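PDB 3QWT: putative GH105 family protein from Salmonella enterica subsp. enterica serovar Paratyphi A, which is of unknown function but, as a possible GH105 family member, may hydrolyse unsaturated uronyl ends of polysaccharide fragments. Local coordinates for residues Ala104-Val109 with Ile156-Glu161; Arg147-Gly152 with Asn162-Trp167. All coordinates share one frame; numbering follows the deposited sequence.

How the interactions relate
From the N terminus, 104-109 comes first, in the loop between helices 86-102 and 114-125. The chain then runs through helices 114-125 and 131-143 and enters a long loop carrying 147-152, then 156-161, then 162-167, which ends on strand 165-167. Interaction 1 thus closes a 46-residue excursion containing two helices of the alpha/alpha toroid, whereas interaction 2 closes a nine-residue loop without helix or strand. The two cross, because 156-161 lies within that shorter loop while its partner 104-109 lies far upstream. Their centres are about 15 Å apart, and T157 packs on N162. Together they tie an interhelical loop to the segment leading into the small antiparallel sheet.

Interaction 1. Residues Ala104-Val109 with Ile156-Glu161; sequences ATTKNV and ITLAEE
N108 and V109 meet I156 where two loops on one side of an alpha/alpha toroid run side by side in roughly opposite directions. This end is tightly packed and centres on the carbonyl oxygen of I156. V109 N donates to I156 O at 2.9 Å, nearly in line with the carbonyl (C=O...N 168°). The V109 side chain closes in on the same oxygen: with CG1 placed between the backbone N and the carbonyl carbon (chi1 69°), that methyl lies only 3.0 Å from I156 O. N108 CB comes within 3.2 Å of I156 O. A compact branched valine suits this place, covering the bond with carbon, while the I156 side chain packs on L13 of the second subunit.

N108 is buried, and its amide serves two surroundings. OD1 accepts the backbone N of T111 in its own loop, leaving ND2 directed at the other segment. N108 ND2 comes 3.3 Å from L158 N, but both are donors and no bond forms; instead CG and CD2 of L158 pack beside ND2, the two side chains crossing obliquely. Asparagine suits the spot because its short chain places OD1 to accept T111 N, three residues on, while ND2 faces L158.

Toward T105 and T106 the contact thins. Both threonines are partly exposed and meet L158 through one methyl alone, CD2, which is 3.6 Å from T106 OG1 and 4.1 Å from T105 OG1. T106 OG1 has its polar partner in R55, while a bound glycerol lies about 4 Å from the T105 side chain. Leucine suits this margin because its branched end gives CD2 to the threonines while CG stays at the amide, 3.4 Å from N108 ND2.

Interaction 2. Residues Arg147-Gly152 with Asn162-Trp167; sequences RTDHGG and NHQQMW
The carbonyl oxygen of D149, whose side chain meets Q164 across the contact, accepts two bonds from its own segment: T148 OG1 at 2.8 Å and G152 N at 3.2 Å. They tighten a turn with positive phi at H150 and at G151, where glycine adopts it readily.

The turn presents D149 to Q164, the third residue of a type II turn from N162 to Q165, its side chain bent at chi2 (-75°). Q164 OE1 receives D149 N at 3.2 Å, in the carbonyl plane and on a lone pair. Q164 NE2 gives a bond to D149 OD1 at 2.9 Å, approaching from above the carboxylate plane; carboxylate and amide planes stand 75° apart. T148 CB lies 3.3 Å from Q164 OE1, and CG2 rests against the Q164 backbone.

Beside this polar pair M166, a selenomethionine on strand 165-167, which pairs antiparallel with 216-218, crosses T148 at about a right angle and brings SE within 3.9 Å of G152 CA, on the side where a CB would project, which suits glycine. Its side chain also touches helix 188-205.

Glutamine suits position 164 because its amide both accepts and donates, two bonds that fix its rotation.

Interaction 1. Residues Ala104-Val109 with Ile156-Glu161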
loop_
_atom_site.group_PDB
_atom_site.type_symbol
_atom_site.label_atom_id
_atom_site.label_comp_id
_atom_site.label_asym_id
_atom_site.label_seq_id
_atom_site.Cartn_x
_atom_site.Cartn_y
_atom_site.Cartn_z
ATOM N N ALA A 104 4.794 9.970 -42.874
ATOM C CA ALA A 104 3.653 9.229 -42.355
ATOM C C ALA A 104 2.560 9.063 -43.399
ATOM O O ALA A 104 2.229 10.007 -44.104
ATOM C CB ALA A 104 3.100 9.932 -41.148
ATOM N N THR A 105 1.996 7.863 -43.495
ATOM C CA THR A 105 0.753 7.690 -44.230
ATOM C C THR A 105 -0.427 8.182 -43.393
ATOM O O THR A 105 -0.257 8.562 -42.231
ATOM C CB THR A 105 0.491 6.219 -44.576
ATOM O OG1 THR A 105 -0.662 6.140 -45.421
ATOM C CG2 THR A 105 0.223 5.421 -43.306
ATOM N N THR A 106 -1.625 8.152 -43.978
ATOM C CA THR A 106 -2.824 8.593 -43.276
ATOM C C THR A 106 -3.307 7.544 -42.270
ATOM O O THR A 106 -3.014 6.368 -42.421
ATOM C CB THR A 106 -3.970 8.959 -44.256
ATOM O OG1 THR A 106 -4.161 7.887 -45.176
ATOM C CG2 THR A 106 -3.623 10.241 -45.039
ATOM N N LYS A 107 -4.041 7.990 -41.252
ATOM C CA LYS A 107 -4.441 7.131 -40.142
ATOM C C LYS A 107 -5.788 6.443 -40.351
ATOM O O LYS A 107 -6.771 7.072 -40.734
ATOM C CB LYS A 107 -4.472 7.927 -38.832
ATOM C CG LYS A 107 -3.114 8.507 -38.412
ATOM C CD LYS A 107 -3.169 9.053 -36.975
ATOM C CE LYS A 107 -1.871 9.757 -36.589
ATOM N NZ LYS A 107 -1.716 11.057 -37.326
ATOM N N ASN A 108 -5.815 5.145 -40.076
ATOM C CA ASN A 108 -7.037 4.353 -40.145
ATOM C C ASN A 108 -6.832 3.006 -39.459
ATOM O O ASN A 108 -5.726 2.698 -39.007
ATOM C CB ASN A 108 -7.476 4.153 -41.597
ATOM C CG ASN A 108 -6.413 3.478 -42.439
ATOM O OD1 ASN A 108 -6.026 2.332 -42.179
ATOM N ND2 ASN A 108 -5.933 4.185 -43.465
ATOM N N VAL A 109 -7.887 2.193 -39.408
ATOM C CA VAL A 109 -7.842 0.936 -38.664
ATOM C C VAL A 109 -6.653 0.086 -39.101
ATOM O O VAL A 109 -6.023 -0.570 -38.278
ATOM C CB VAL A 109 -9.169 0.144 -38.769
ATOM C CG1 VAL A 109 -9.387 -0.410 -40.184
ATOM C CG2 VAL A 109 -9.194 -0.990 -37.757
ATOM N N ILE A 156 -12.750 1.925 -40.269
ATOM C CA ILE A 156 -12.405 2.860 -41.326
ATOM C C ILE A 156 -11.040 2.553 -41.941
ATOM O O ILE A 156 -10.057 2.293 -41.254
ATOM C CB ILE A 156 -12.465 4.335 -40.874
ATOM C CG1 ILE A 156 -12.219 5.262 -42.070
ATOM C CG2 ILE A 156 -11.437 4.610 -39.810
ATOM C CD1 ILE A 156 -12.298 6.732 -41.719
ATOM N N THR A 157 -10.998 2.631 -43.258
ATOM C CA THR A 157 -9.910 2.088 -44.044
ATOM C C THR A 157 -9.222 3.169 -44.897
ATOM O O THR A 157 -9.663 4.318 -44.912
ATOM C CB THR A 157 -10.508 0.951 -44.882
ATOM O OG1 THR A 157 -10.445 -0.258 -44.114
ATOM C CG2 THR A 157 -9.847 0.779 -46.223
ATOM N N LEU A 158 -8.124 2.826 -45.571
ATOM C CA LEU A 158 -7.500 3.759 -46.508
ATOM C C LEU A 158 -8.515 4.164 -47.569
ATOM O O LEU A 158 -8.532 5.313 -48.027
ATOM C CB LEU A 158 -6.288 3.122 -47.198
ATOM C CG LEU A 158 -4.915 3.183 -46.523
ATOM C CD1 LEU A 158 -3.973 2.168 -47.146
ATOM C CD2 LEU A 158 -4.311 4.585 -46.625
ATOM N N ALA A 159 -9.368 3.205 -47.935
ATOM C CA ALA A 159 -10.228 3.310 -49.114
ATOM C C ALA A 159 -11.707 3.643 -48.870
ATOM O O ALA A 159 -12.368 4.207 -49.742
ATOM C CB ALA A 159 -10.127 2.037 -49.936
ATOM N N GLU A 160 -12.228 3.285 -47.703
ATOM C CA GLU A 160 -13.651 3.457 -47.426
ATOM C C GLU A 160 -13.893 3.947 -46.009
ATOM O O GLU A 160 -13.176 3.558 -45.079
ATOM C CB GLU A 160 -14.379 2.123 -47.584
ATOM C CG GLU A 160 -14.168 1.438 -48.934
ATOM C CD GLU A 160 -15.075 0.208 -49.111
ATOM O OE1 GLU A 160 -16.317 0.392 -49.195
ATOM O OE2 GLU A 160 -14.545 -0.931 -49.161
ATOM N N GLU A 161 -14.919 4.780 -45.840
ATOM C CA GLU A 161 -15.383 5.126 -44.507
ATOM C C GLU A 161 -15.898 3.896 -43.758
ATOM O O GLU A 161 -15.503 3.649 -42.600
ATOM C CB GLU A 161 -16.467 6.196 -44.559
ATOM C CG GLU A 161 -15.930 7.594 -44.749
ATOM C CD GLU A 161 -16.989 8.657 -44.525
ATOM O OE1 GLU A 161 -18.016 8.350 -43.876
ATOM O OE2 GLU A 161 -16.789 9.801 -44.999
#

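Interaction 2. Residues Arg147-Gly152 with Asn162-Trp167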
loop_
_atom_site.group_PDB
_atom_site.type_symbol
_atom_site.label_atom_id
_atom_site.label_comp_id
_atom_site.label_asym_id
_atom_site.label_seq_id
_atom_site.Cartn_x
_atom_site.Cartn_y
_atom_site.Cartn_z
ATOM N N ARG A 147 -16.142 6.597 -34.425
ATOM C CA ARG A 147 -16.816 5.521 -33.659
ATOM C C ARG A 147 -18.229 5.268 -34.164
ATOM O O ARG A 147 -18.901 6.190 -34.621
ATOM C CB ARG A 147 -16.895 5.838 -32.159
ATOM C CG ARG A 147 -15.556 6.071 -31.470
ATOM C CD ARG A 147 -14.720 4.806 -31.401
ATOM N NE ARG A 147 -13.858 4.800 -30.220
ATOM C CZ ARG A 147 -12.584 5.183 -30.210
ATOM N NH1 ARG A 147 -12.005 5.615 -31.318
ATOM N NH2 ARG A 147 -11.883 5.148 -29.087
ATOM N N THR A 148 -18.680 4.024 -34.054
ATOM C CA THR A 148 -20.056 3.688 -34.347
ATOM C C THR A 148 -20.886 3.970 -33.109
ATOM O O THR A 148 -20.350 4.429 -32.103
ATOM C CB THR A 148 -20.203 2.197 -34.681
ATOM O OG1 THR A 148 -20.038 1.413 -33.492
ATOM C CG2 THR A 148 -19.178 1.766 -35.724
ATOM N N ASP A 149 -22.192 3.703 -33.202
ATOM C CA ASP A 149 -23.065 3.581 -32.048
ATOM C C ASP A 149 -22.336 2.833 -30.942
ATOM O O ASP A 149 -21.547 1.919 -31.214
ATOM C CB ASP A 149 -24.314 2.757 -32.415
ATOM C CG ASP A 149 -25.262 3.487 -33.364
ATOM O OD1 ASP A 149 -24.891 4.550 -33.914
ATOM O OD2 ASP A 149 -26.384 2.978 -33.566
ATOM N N HIS A 150 -22.623 3.208 -29.700
ATOM C CA HIS A 150 -22.099 2.509 -28.534
ATOM C C HIS A 150 -20.581 2.540 -28.534
ATOM O O HIS A 150 -19.934 1.668 -27.968
ATOM C CB HIS A 150 -22.622 1.067 -28.501
ATOM C CG HIS A 150 -24.103 0.978 -28.342
ATOM N ND1 HIS A 150 -24.756 1.431 -27.213
ATOM C CD2 HIS A 150 -25.067 0.498 -29.167
ATOM C CE1 HIS A 150 -26.057 1.232 -27.348
ATOM N NE2 HIS A 150 -26.273 0.660 -28.522
ATOM N N GLY A 151 -20.027 3.551 -29.195
ATOM C CA GLY A 151 -18.605 3.807 -29.147
ATOM C C GLY A 151 -17.784 2.651 -29.663
ATOM O O GLY A 151 -16.637 2.470 -29.262
ATOM N N GLY A 152 -18.369 1.861 -30.557
ATOM C CA GLY A 152 -17.613 0.817 -31.219
ATOM C C GLY A 152 -16.621 1.435 -32.182
ATOM O O GLY A 152 -16.899 2.458 -32.810
ATOM N N ASN A 162 -16.769 3.133 -44.425
ATOM C CA ASN A 162 -17.470 2.019 -43.796
ATOM C C ASN A 162 -18.278 2.501 -42.603
ATOM O O ASN A 162 -18.220 1.939 -41.506
ATOM C CB ASN A 162 -16.498 0.922 -43.391
ATOM C CG ASN A 162 -15.815 0.298 -44.581
ATOM O OD1 ASN A 162 -16.453 0.012 -45.591
ATOM N ND2 ASN A 162 -14.508 0.103 -44.481
ATOM N N HIS A 163 -19.038 3.560 -42.833
ATOM C CA HIS A 163 -19.877 4.130 -41.801
ATOM C C HIS A 163 -20.579 3.044 -40.985
ATOM O O HIS A 163 -21.104 2.064 -41.533
ATOM C CB HIS A 163 -20.900 5.075 -42.425
ATOM C CG HIS A 163 -21.557 5.975 -41.434
ATOM N ND1 HIS A 163 -20.848 6.886 -40.678
ATOM C CD2 HIS A 163 -22.849 6.091 -41.052
ATOM C CE1 HIS A 163 -21.679 7.529 -39.879
ATOM N NE2 HIS A 163 -22.900 7.064 -40.086
ATOM N N GLN A 164 -20.554 3.212 -39.666
ATOM C CA GLN A 164 -21.319 2.355 -38.756
ATOM C C GLN A 164 -20.943 0.868 -38.745
ATOM O O GLN A 164 -21.648 0.072 -38.134
ATOM C CB GLN A 164 -22.818 2.487 -39.045
ATOM C CG GLN A 164 -23.403 3.830 -38.667
ATOM C CD GLN A 164 -23.584 3.985 -37.169
ATOM O OE1 GLN A 164 -22.740 3.567 -36.375
ATOM N NE2 GLN A 164 -24.698 4.579 -36.774
ATOM N N GLN A 165 -19.852 0.490 -39.411
ATOM C CA GLN A 165 -19.459 -0.925 -39.487
ATOM C C GLN A 165 -18.368 -1.296 -38.486
ATOM O O GLN A 165 -17.454 -0.489 -38.212
ATOM C CB GLN A 165 -18.944 -1.289 -40.886
ATOM C CG GLN A 165 -19.928 -1.134 -42.020
ATOM C CD GLN A 165 -19.300 -1.546 -43.353
ATOM O OE1 GLN A 165 -18.369 -2.351 -43.380
ATOM N NE2 GLN A 165 -19.800 -0.993 -44.454
HETATM N N MSE A 166 -18.468 -2.528 -37.972
HETATM C CA MSE A 166 -17.439 -3.146 -37.126
HETATM C C MSE A 166 -17.004 -4.474 -37.761
HETATM O O MSE A 166 -17.847 -5.272 -38.178
HETATM C CB MSE A 166 -17.972 -3.384 -35.711
HETATM C CG MSE A 166 -18.273 -2.107 -34.926
HETATM SE SE MSE A 166 -18.962 -2.345 -33.091
HETATM C CE MSE A 166 -17.396 -3.154 -32.205
ATOM N N TRP A 167 -15.698 -4.708 -37.856
ATOM C CA TRP A 167 -15.206 -5.955 -38.460
ATOM C C TRP A 167 -14.338 -6.749 -37.495
ATOM O O TRP A 167 -13.702 -6.168 -36.608
ATOM C CB TRP A 167 -14.347 -5.669 -39.703
ATOM C CG TRP A 167 -15.014 -4.927 -40.813
ATOM C CD1 TRP A 167 -16.172 -4.219 -40.752
ATOM C CD2 TRP A 167 -14.546 -4.817 -42.162
ATOM N NE1 TRP A 167 -16.454 -3.670 -41.979
ATOM C CE2 TRP A 167 -15.468 -4.017 -42.861
ATOM C CE3 TRP A 167 -13.435 -5.319 -42.843
ATOM C CZ2 TRP A 167 -15.322 -3.711 -44.220
ATOM C CZ3 TRP A 167 -13.282 -5.007 -44.191
ATOM C CH2 TRP A 167 -14.228 -4.215 -44.865
#